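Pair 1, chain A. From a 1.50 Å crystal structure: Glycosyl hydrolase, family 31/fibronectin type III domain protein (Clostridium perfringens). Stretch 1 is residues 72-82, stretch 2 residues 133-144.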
# COMPACT_ATOMS: atom_id res chain seq x y z
N LYS A 72 8.17 -15.03 6.29
CA LYS A 72 9.08 -15.04 7.43
C LYS A 72 9.43 -13.58 7.66
O LYS A 72 8.99 -12.71 6.90
CB LYS A 72 10.34 -15.86 7.11
CG LYS A 72 11.09 -15.39 5.87
CD LYS A 72 12.38 -16.18 5.66
CE LYS A 72 12.97 -15.89 4.29
NZ LYS A 72 14.46 -15.90 4.31
N ALA A 73 10.20 -13.29 8.70
CA ALA A 73 10.70 -11.94 8.91
C ALA A 73 11.75 -11.60 7.86
O ALA A 73 12.61 -12.43 7.53
CB ALA A 73 11.27 -11.77 10.31
N TYR A 74 11.69 -10.37 7.36
CA TYR A 74 12.69 -9.85 6.44
C TYR A 74 13.23 -8.52 6.94
O TYR A 74 12.50 -7.74 7.56
CB TYR A 74 12.09 -9.60 5.05
CG TYR A 74 11.73 -10.84 4.28
CD1 TYR A 74 10.50 -11.45 4.46
CD2 TYR A 74 12.62 -11.39 3.36
CE1 TYR A 74 10.16 -12.59 3.75
CE2 TYR A 74 12.29 -12.52 2.64
CZ TYR A 74 11.06 -13.12 2.84
OH TYR A 74 10.73 -14.25 2.13
N ASP A 75 14.48 -8.23 6.63
CA ASP A 75 15.03 -6.90 6.82
C ASP A 75 14.53 -6.05 5.65
O ASP A 75 15.05 -6.17 4.54
CB ASP A 75 16.56 -6.92 6.83
CG ASP A 75 17.13 -7.70 8.01
OD1 ASP A 75 16.41 -7.96 8.99
OD2 ASP A 75 18.34 -8.02 7.97
N LEU A 76 13.50 -5.25 5.91
CA LEU A 76 12.85 -4.47 4.85
C LEU A 76 13.38 -3.05 4.79
O LEU A 76 13.62 -2.44 5.83
CB LEU A 76 11.34 -4.37 5.10
CG LEU A 76 10.51 -5.65 5.08
CD1 LEU A 76 9.06 -5.34 5.42
CD2 LEU A 76 10.58 -6.31 3.71
N ASN A 77 13.53 -2.50 3.58
CA ASN A 77 13.87 -1.07 3.52
C ASN A 77 13.22 -0.27 2.39
O ASN A 77 13.56 0.89 2.16
CB ASN A 77 15.38 -0.84 3.54
CG ASN A 77 16.10 -1.50 2.39
OD1 ASN A 77 15.50 -1.80 1.37
ND2 ASN A 77 17.40 -1.73 2.56
N GLN A 78 12.26 -0.88 1.71
CA GLN A 78 11.49 -0.16 0.71
C GLN A 78 10.20 -0.89 0.43
O GLN A 78 10.16 -2.13 0.47
CB GLN A 78 12.31 0.01 -0.58
CG GLN A 78 11.64 0.85 -1.65
CD GLN A 78 12.50 1.02 -2.88
OE1 GLN A 78 13.71 1.24 -2.76
NE2 GLN A 78 11.89 0.93 -4.06
N ILE A 79 9.13 -0.15 0.13
CA ILE A 79 7.98 -0.73 -0.55
C ILE A 79 7.65 0.17 -1.72
O ILE A 79 7.98 1.35 -1.69
CB ILE A 79 6.73 -0.91 0.34
CG1 ILE A 79 6.19 0.44 0.82
CG2 ILE A 79 7.04 -1.84 1.51
CD1 ILE A 79 4.82 0.34 1.48
N ASP A 80 7.06 -0.39 -2.78
CA ASP A 80 6.47 0.42 -3.85
C ASP A 80 4.96 0.36 -3.76
O ASP A 80 4.38 -0.71 -3.56
CB ASP A 80 6.86 -0.08 -5.25
CG ASP A 80 8.34 0.01 -5.54
OD1 ASP A 80 9.09 0.74 -4.85
OD2 ASP A 80 8.76 -0.68 -6.50
N TYR A 81 4.33 1.51 -3.94
CA TYR A 81 2.88 1.58 -4.03
C TYR A 81 2.49 1.75 -5.50
O TYR A 81 2.93 2.69 -6.15
CB TYR A 81 2.36 2.75 -3.19
CG TYR A 81 0.90 3.09 -3.42
CD1 TYR A 81 -0.11 2.36 -2.79
CD2 TYR A 81 0.53 4.12 -4.27
CE1 TYR A 81 -1.45 2.67 -3.00
CE2 TYR A 81 -0.81 4.44 -4.49
CZ TYR A 81 -1.79 3.71 -3.85
OH TYR A 81 -3.11 4.02 -4.07
N LEU A 82 1.67 0.83 -6.02
CA LEU A 82 1.17 0.95 -7.39
C LEU A 82 -0.29 1.36 -7.34
O LEU A 82 -1.14 0.62 -6.84
CB LEU A 82 1.32 -0.37 -8.16
CG LEU A 82 0.81 -0.34 -9.61
CD1 LEU A 82 1.69 0.58 -10.45
CD2 LEU A 82 0.76 -1.75 -10.20
N PHE A 133 12.67 3.43 3.59
CA PHE A 133 12.76 3.63 5.03
C PHE A 133 13.95 2.89 5.61
O PHE A 133 14.49 1.97 4.98
CB PHE A 133 11.44 3.22 5.72
CG PHE A 133 10.90 1.89 5.27
CD1 PHE A 133 11.32 0.71 5.87
CD2 PHE A 133 9.93 1.82 4.27
CE1 PHE A 133 10.81 -0.52 5.47
CE2 PHE A 133 9.42 0.60 3.86
CZ PHE A 133 9.86 -0.58 4.46
N ASN A 134 14.39 3.32 6.78
CA ASN A 134 15.54 2.71 7.42
C ASN A 134 15.26 1.25 7.70
O ASN A 134 14.18 0.89 8.18
CB ASN A 134 15.93 3.46 8.69
CG ASN A 134 16.56 4.80 8.39
OD1 ASN A 134 16.81 5.13 7.23
ND2 ASN A 134 16.83 5.58 9.44
N THR A 135 16.24 0.41 7.39
CA THR A 135 16.07 -1.04 7.43
C THR A 135 15.50 -1.53 8.76
O THR A 135 16.05 -1.23 9.83
CB THR A 135 17.40 -1.76 7.17
OG1 THR A 135 17.97 -1.23 5.97
CG2 THR A 135 17.16 -3.26 7.01
N ILE A 136 14.39 -2.25 8.67
CA ILE A 136 13.72 -2.77 9.86
C ILE A 136 13.26 -4.21 9.61
O ILE A 136 12.69 -4.53 8.57
CB ILE A 136 12.56 -1.85 10.30
CG1 ILE A 136 11.90 -2.36 11.59
CG2 ILE A 136 11.53 -1.67 9.17
CD1 ILE A 136 11.07 -1.28 12.30
N ASN A 137 13.56 -5.08 10.56
CA ASN A 137 13.18 -6.48 10.47
C ASN A 137 11.71 -6.63 10.81
O ASN A 137 11.26 -6.15 11.85
CB ASN A 137 14.06 -7.29 11.42
CG ASN A 137 13.79 -8.78 11.35
OD1 ASN A 137 13.16 -9.36 12.24
ND2 ASN A 137 14.30 -9.43 10.30
N ALA A 138 10.94 -7.26 9.92
CA ALA A 138 9.49 -7.28 10.06
C ALA A 138 8.89 -8.48 9.36
O ALA A 138 9.35 -8.88 8.28
CB ALA A 138 8.89 -6.01 9.46
N GLN A 139 7.84 -9.04 9.96
CA GLN A 139 7.04 -10.05 9.27
C GLN A 139 5.65 -9.51 8.92
O GLN A 139 4.89 -10.12 8.18
CB GLN A 139 6.92 -11.34 10.09
CG GLN A 139 6.21 -12.44 9.33
CD GLN A 139 6.27 -13.80 9.99
OE1 GLN A 139 6.68 -13.93 11.15
NE2 GLN A 139 5.85 -14.83 9.26
N TYR A 140 5.31 -8.35 9.47
CA TYR A 140 4.03 -7.71 9.16
C TYR A 140 4.27 -6.25 8.86
O TYR A 140 5.07 -5.58 9.53
CB TYR A 140 3.05 -7.83 10.34
CG TYR A 140 2.82 -9.24 10.79
CD1 TYR A 140 3.71 -9.87 11.67
CD2 TYR A 140 1.71 -9.95 10.36
CE1 TYR A 140 3.50 -11.18 12.08
CE2 TYR A 140 1.49 -11.25 10.76
CZ TYR A 140 2.39 -11.86 11.62
OH TYR A 140 2.17 -13.16 12.01
N LEU A 141 3.56 -5.73 7.86
CA LEU A 141 3.60 -4.31 7.56
C LEU A 141 2.17 -3.82 7.42
O LEU A 141 1.39 -4.37 6.65
CB LEU A 141 4.41 -4.05 6.27
CG LEU A 141 4.61 -2.57 5.89
CD1 LEU A 141 5.99 -2.31 5.25
CD2 LEU A 141 3.48 -2.07 4.98
N ARG A 142 1.85 -2.77 8.17
CA ARG A 142 0.55 -2.12 8.07
C ARG A 142 0.70 -0.79 7.33
O ARG A 142 1.45 0.10 7.74
CB ARG A 142 -0.06 -1.92 9.46
CG ARG A 142 -1.45 -1.28 9.43
CD ARG A 142 -2.23 -1.53 10.72
NE ARG A 142 -1.64 -0.86 11.88
CZ ARG A 142 -1.95 -1.16 13.14
NH1 ARG A 142 -2.82 -2.12 13.41
NH2 ARG A 142 -1.37 -0.50 14.14
N PHE A 143 -0.02 -0.70 6.22
CA PHE A 143 0.01 0.47 5.34
C PHE A 143 -1.31 1.21 5.51
O PHE A 143 -2.38 0.66 5.24
CB PHE A 143 0.20 0.01 3.89
CG PHE A 143 0.25 1.13 2.88
CD1 PHE A 143 1.42 1.84 2.66
CD2 PHE A 143 -0.88 1.47 2.14
CE1 PHE A 143 1.46 2.88 1.72
CE2 PHE A 143 -0.84 2.50 1.21
CZ PHE A 143 0.33 3.19 0.99
N THR A 144 -1.24 2.46 5.97
CA THR A 144 -2.42 3.25 6.28
C THR A 144 -2.55 4.40 5.31
O THR A 144 -1.59 5.12 5.08
CB THR A 144 -2.34 3.82 7.70
OG1 THR A 144 -2.24 2.74 8.63
CG2 THR A 144 -3.57 4.67 8.02
O HOH W 1 15.04 -12.20 9.65

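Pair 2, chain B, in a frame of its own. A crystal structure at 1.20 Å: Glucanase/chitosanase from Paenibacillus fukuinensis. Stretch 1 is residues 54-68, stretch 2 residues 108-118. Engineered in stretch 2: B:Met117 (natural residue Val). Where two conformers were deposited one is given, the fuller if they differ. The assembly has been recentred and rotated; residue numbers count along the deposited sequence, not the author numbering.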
# COMPACT_ATOMS: atom_id res chain seq x y z
N LEU B 54 7.55 6.97 5.09
CA LEU B 54 8.32 7.84 4.21
C LEU B 54 9.58 8.46 4.82
O LEU B 54 10.39 9.07 4.10
CB LEU B 54 7.40 8.91 3.62
CG LEU B 54 6.16 8.47 2.89
CD1 LEU B 54 5.38 9.63 2.49
CD2 LEU B 54 6.54 7.58 1.70
N GLY B 55 9.75 8.28 6.11
CA GLY B 55 11.01 8.70 6.80
C GLY B 55 10.79 10.00 7.55
O GLY B 55 11.47 10.29 8.53
N SER B 56 9.87 10.81 7.11
CA SER B 56 9.60 12.19 7.57
C SER B 56 8.25 12.57 7.04
O SER B 56 7.72 11.82 6.14
CB SER B 56 10.68 13.16 7.11
OG SER B 56 10.71 13.31 5.69
N SER B 57 7.71 13.65 7.54
CA SER B 57 6.48 14.20 6.95
C SER B 57 6.69 14.69 5.53
O SER B 57 7.56 15.56 5.32
CB SER B 57 5.95 15.28 7.84
OG SER B 57 5.58 14.76 9.09
N GLN B 58 5.85 14.28 4.56
CA GLN B 58 6.02 14.73 3.20
C GLN B 58 4.68 15.07 2.60
O GLN B 58 3.69 14.56 3.03
CB GLN B 58 6.71 13.65 2.42
CG GLN B 58 8.15 13.50 2.84
CD GLN B 58 8.94 13.21 1.63
OE1 GLN B 58 9.17 12.07 1.34
NE2 GLN B 58 9.21 14.23 0.83
N THR B 59 4.67 15.93 1.56
CA THR B 59 3.51 16.18 0.82
C THR B 59 3.21 14.98 -0.06
O THR B 59 4.12 14.58 -0.80
CB THR B 59 3.75 17.47 -0.01
OG1 THR B 59 3.88 18.54 0.92
CG2 THR B 59 2.52 17.72 -0.80
N VAL B 60 2.03 14.50 -0.04
CA VAL B 60 1.63 13.40 -0.87
C VAL B 60 0.29 13.68 -1.52
O VAL B 60 -0.67 14.25 -0.89
CB VAL B 60 1.59 12.07 -0.14
CG1 VAL B 60 2.77 11.75 0.68
CG2 VAL B 60 0.49 12.11 0.79
N ASN B 61 0.14 13.32 -2.83
CA ASN B 61 -1.10 13.47 -3.52
C ASN B 61 -1.45 12.33 -4.41
O ASN B 61 -2.46 12.38 -5.14
CB ASN B 61 -1.12 14.78 -4.26
CG ASN B 61 -0.17 14.78 -5.43
OD1 ASN B 61 0.55 13.88 -5.73
ND2 ASN B 61 -0.19 15.92 -6.17
N ARG B 62 -0.65 11.24 -4.47
CA ARG B 62 -0.90 10.19 -5.45
C ARG B 62 -0.31 8.86 -4.96
O ARG B 62 0.80 8.87 -4.39
CB ARG B 62 -0.36 10.59 -6.81
CG ARG B 62 -0.25 9.53 -7.79
CD ARG B 62 0.44 9.91 -9.14
NE ARG B 62 0.62 8.81 -10.05
CZ ARG B 62 1.74 8.62 -10.75
NH1 ARG B 62 2.72 9.48 -10.78
NH2 ARG B 62 1.84 7.51 -11.51
N VAL B 63 -1.01 7.78 -5.21
CA VAL B 63 -0.49 6.44 -4.94
C VAL B 63 -0.72 5.60 -6.15
O VAL B 63 -1.82 5.62 -6.77
CB VAL B 63 -1.24 5.77 -3.77
CG1 VAL B 63 -0.94 4.29 -3.62
CG2 VAL B 63 -0.86 6.42 -2.47
N LYS B 64 0.31 4.86 -6.57
CA LYS B 64 0.18 3.86 -7.64
C LYS B 64 0.41 2.46 -7.09
O LYS B 64 1.44 2.18 -6.41
CB LYS B 64 1.12 4.16 -8.79
CG LYS B 64 0.90 3.24 -9.95
CD LYS B 64 1.95 3.56 -11.10
CE LYS B 64 2.20 2.43 -12.08
NZ LYS B 64 3.39 2.34 -12.97
N LEU B 65 -0.50 1.57 -7.33
CA LEU B 65 -0.45 0.15 -6.95
C LEU B 65 -0.30 -0.75 -8.16
O LEU B 65 -1.12 -0.59 -9.14
CB LEU B 65 -1.64 -0.25 -6.20
CG LEU B 65 -1.99 0.60 -4.94
CD1 LEU B 65 -3.28 0.16 -4.32
CD2 LEU B 65 -0.89 0.51 -3.89
N ASN B 66 0.64 -1.64 -8.18
CA ASN B 66 0.74 -2.66 -9.21
C ASN B 66 0.45 -4.00 -8.58
O ASN B 66 1.31 -4.57 -7.88
CB ASN B 66 2.11 -2.63 -9.82
CG ASN B 66 2.30 -3.74 -10.89
OD1 ASN B 66 1.42 -4.41 -11.24
ND2 ASN B 66 3.52 -3.74 -11.46
N TRP B 67 -0.78 -4.43 -8.69
CA TRP B 67 -1.24 -5.68 -8.11
C TRP B 67 -0.78 -6.92 -8.72
O TRP B 67 -0.72 -6.99 -9.98
CB TRP B 67 -2.76 -5.68 -8.11
CG TRP B 67 -3.47 -4.65 -7.26
CD1 TRP B 67 -4.05 -3.55 -7.65
CD2 TRP B 67 -3.72 -4.75 -5.84
NE1 TRP B 67 -4.60 -2.89 -6.60
CE2 TRP B 67 -4.35 -3.60 -5.47
CE3 TRP B 67 -3.34 -5.65 -4.80
CZ2 TRP B 67 -4.79 -3.40 -4.14
CZ3 TRP B 67 -3.78 -5.44 -3.55
CH2 TRP B 67 -4.44 -4.31 -3.20
N GLU B 68 -0.49 -7.95 -7.94
CA GLU B 68 -0.43 -9.27 -8.46
C GLU B 68 -1.89 -9.80 -8.64
O GLU B 68 -2.83 -9.13 -8.34
CB GLU B 68 0.47 -10.09 -7.52
CG GLU B 68 0.86 -11.55 -7.96
CD GLU B 68 -0.02 -12.62 -7.38
OE1 GLU B 68 -0.85 -12.41 -6.48
OE2 GLU B 68 0.11 -13.76 -7.91
N THR B 108 -6.43 15.16 -3.16
CA THR B 108 -5.98 16.47 -2.73
C THR B 108 -4.81 16.34 -1.79
O THR B 108 -4.80 15.41 -0.89
CB THR B 108 -7.09 17.27 -2.05
OG1 THR B 108 -7.72 16.55 -1.07
CG2 THR B 108 -8.11 17.73 -3.17
N ALA B 109 -3.85 17.18 -1.87
CA ALA B 109 -2.60 16.94 -1.19
C ALA B 109 -2.72 16.93 0.34
O ALA B 109 -3.53 17.67 1.00
CB ALA B 109 -1.63 18.04 -1.49
N ARG B 110 -1.98 16.04 0.94
CA ARG B 110 -1.91 15.87 2.42
C ARG B 110 -0.49 15.82 2.82
O ARG B 110 0.42 15.58 2.01
CB ARG B 110 -2.69 14.61 2.77
CG ARG B 110 -4.15 15.02 3.00
CD ARG B 110 -4.96 13.91 3.40
NE ARG B 110 -6.35 14.16 3.06
CZ ARG B 110 -7.25 14.63 3.88
NH1 ARG B 110 -6.94 14.80 5.15
NH2 ARG B 110 -8.48 14.87 3.44
N THR B 111 -0.20 16.06 4.10
CA THR B 111 1.12 15.82 4.66
C THR B 111 1.03 14.47 5.41
O THR B 111 0.13 14.25 6.22
CB THR B 111 1.58 16.87 5.67
OG1 THR B 111 1.53 18.12 4.96
CG2 THR B 111 2.89 16.51 6.24
N ALA B 112 1.93 13.57 5.06
CA ALA B 112 1.94 12.22 5.68
C ALA B 112 3.34 11.74 5.87
O ALA B 112 4.22 12.00 5.08
CB ALA B 112 1.19 11.24 4.75
N LYS B 113 3.52 11.04 6.97
CA LYS B 113 4.70 10.22 7.20
C LYS B 113 4.42 8.79 6.79
O LYS B 113 5.37 8.06 6.40
CB LYS B 113 5.15 10.31 8.65
CG LYS B 113 6.41 9.53 8.94
CD LYS B 113 6.91 9.72 10.35
CE LYS B 113 8.10 8.85 10.62
NZ LYS B 113 8.58 8.97 12.02
N TYR B 114 3.21 8.32 6.89
CA TYR B 114 2.83 6.95 6.56
C TYR B 114 1.70 6.87 5.57
O TYR B 114 0.75 7.68 5.69
CB TYR B 114 2.45 6.16 7.82
CG TYR B 114 3.42 6.20 8.94
CD1 TYR B 114 4.50 5.34 9.02
CD2 TYR B 114 3.32 7.17 9.93
CE1 TYR B 114 5.41 5.35 10.09
CE2 TYR B 114 4.26 7.22 11.02
CZ TYR B 114 5.21 6.30 11.06
OH TYR B 114 6.16 6.39 12.10
N VAL B 115 1.77 5.94 4.64
CA VAL B 115 0.73 5.80 3.62
C VAL B 115 0.35 4.31 3.59
O VAL B 115 1.29 3.47 3.50
CB VAL B 115 1.22 6.28 2.24
CG1 VAL B 115 0.09 6.13 1.22
CG2 VAL B 115 1.69 7.69 2.35
N ARG B 116 -0.91 3.99 3.73
CA ARG B 116 -1.40 2.65 3.88
C ARG B 116 -2.38 2.26 2.80
O ARG B 116 -3.26 3.06 2.46
CB ARG B 116 -2.11 2.50 5.23
CG ARG B 116 -2.52 1.08 5.62
CD ARG B 116 -2.77 0.80 7.10
NE ARG B 116 -4.00 1.43 7.57
CZ ARG B 116 -4.68 1.01 8.66
NH1 ARG B 116 -4.18 0.03 9.40
NH2 ARG B 116 -5.81 1.57 8.96
N MSE B 117 -2.28 1.05 2.34
CA MSE B 117 -3.35 0.36 1.58
C MSE B 117 -4.00 -0.60 2.54
O MSE B 117 -3.30 -1.48 3.11
CB MSE B 117 -2.75 -0.40 0.43
CG MSE B 117 -3.75 -0.97 -0.58
SE MSE B 117 -4.88 -2.48 0.12
CE MSE B 117 -3.50 -3.76 0.57
N HIS B 118 -5.25 -0.38 2.90
CA HIS B 118 -6.01 -1.24 3.80
C HIS B 118 -7.09 -1.96 3.01
O HIS B 118 -7.94 -1.30 2.43
CB HIS B 118 -6.61 -0.42 4.97
CG HIS B 118 -7.25 -1.22 6.00
ND1 HIS B 118 -8.51 -1.69 5.89
CD2 HIS B 118 -6.74 -1.74 7.14
CE1 HIS B 118 -8.79 -2.46 6.94
NE2 HIS B 118 -7.72 -2.51 7.70
O HOH W 2 4.01 18.55 3.66

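In both pairs the strand of stretch 1 runs antiparallel to the first strand of stretch 2, with 157° between their directions; the second stretch then turns a corner, at A:Gln139 in pair 1 and B:Lys113 in pair 2, and its next strand crosses at a distance of about 9 Å. Fourteen central residues superpose to 0.5 Å. The central rungs of the ladder are the same. A:Tyr74 pairs with A:Ala138 and A:Leu76 with A:Ile136, as B:Gln58 does with B:Ala112 and B:Val60 with B:Arg110, each pair joined by two hydrogen bonds. Beyond the corner the strands are too far apart for such bonds, so side chains fill the gap.

The matched alanines, A:Ala138 and B:Ala112, are buried on the face shared with A:Leu76 and B:Val60. The small methyl leaves room beside the neighbouring side chain, which packs against it: A:Leu76 CD1 lies 4.1 Å from A:Ala138 CB, and B:Val60 CG2 lies 4.1 Å from B:Ala112 CB. The longer leucine also extends to the crossing strand, A:Leu76 CD1 lying 4.3 Å from A:Leu141 CD1. On the same face, A:Tyr74 matches B:Gln58, a buried ring against a partly exposed amide, and A:Ile136 matches B:Arg110. The isoleucine is wholly apolar; the arginine starts on this face but its end leads away, so its charged group need not be buried.

Next along the strand, A:Ile79 matches B:Val63, and A:Leu141 matches B:Val115. Branched aliphatic residues suit these buried places, since they offer methyls without polar groups that would need partners. In pair 1 A:Ile79 CG2 meets A:Leu141 CD1 at 3.9 Å, while A:Ile79 CD1 reaches A:Phe143 CD1, also at 3.9 Å. In pair 2 two valines meet directly, B:Val63 CG2 to B:Val115 CG1 at 3.8 Å.

The widest divergence comes at A:Tyr81 and B:Leu65, whose side-chain centres lie 3.5 Å apart after superposition. Both point toward the crossing strand. A:Tyr81 CD1 touches A:Phe143 CZ at 3.9 Å; the ring planes are nearly parallel, 17° apart, but slid so that they barely overlap. Their apolar ring carbons suit a buried site, and the tyrosine's hydroxyl is satisfied elsewhere in the structure. In pair 2 an aliphatic contact, equally free of polar groups, replaces the rings: B:Leu65 CD1 lies 3.9 Å from CG of B:Met117, an engineered selenomethionine that matches A:Phe143. B:Met117 SE also meets the edge of the indole, 3.8 Å from B:Trp67 CH2.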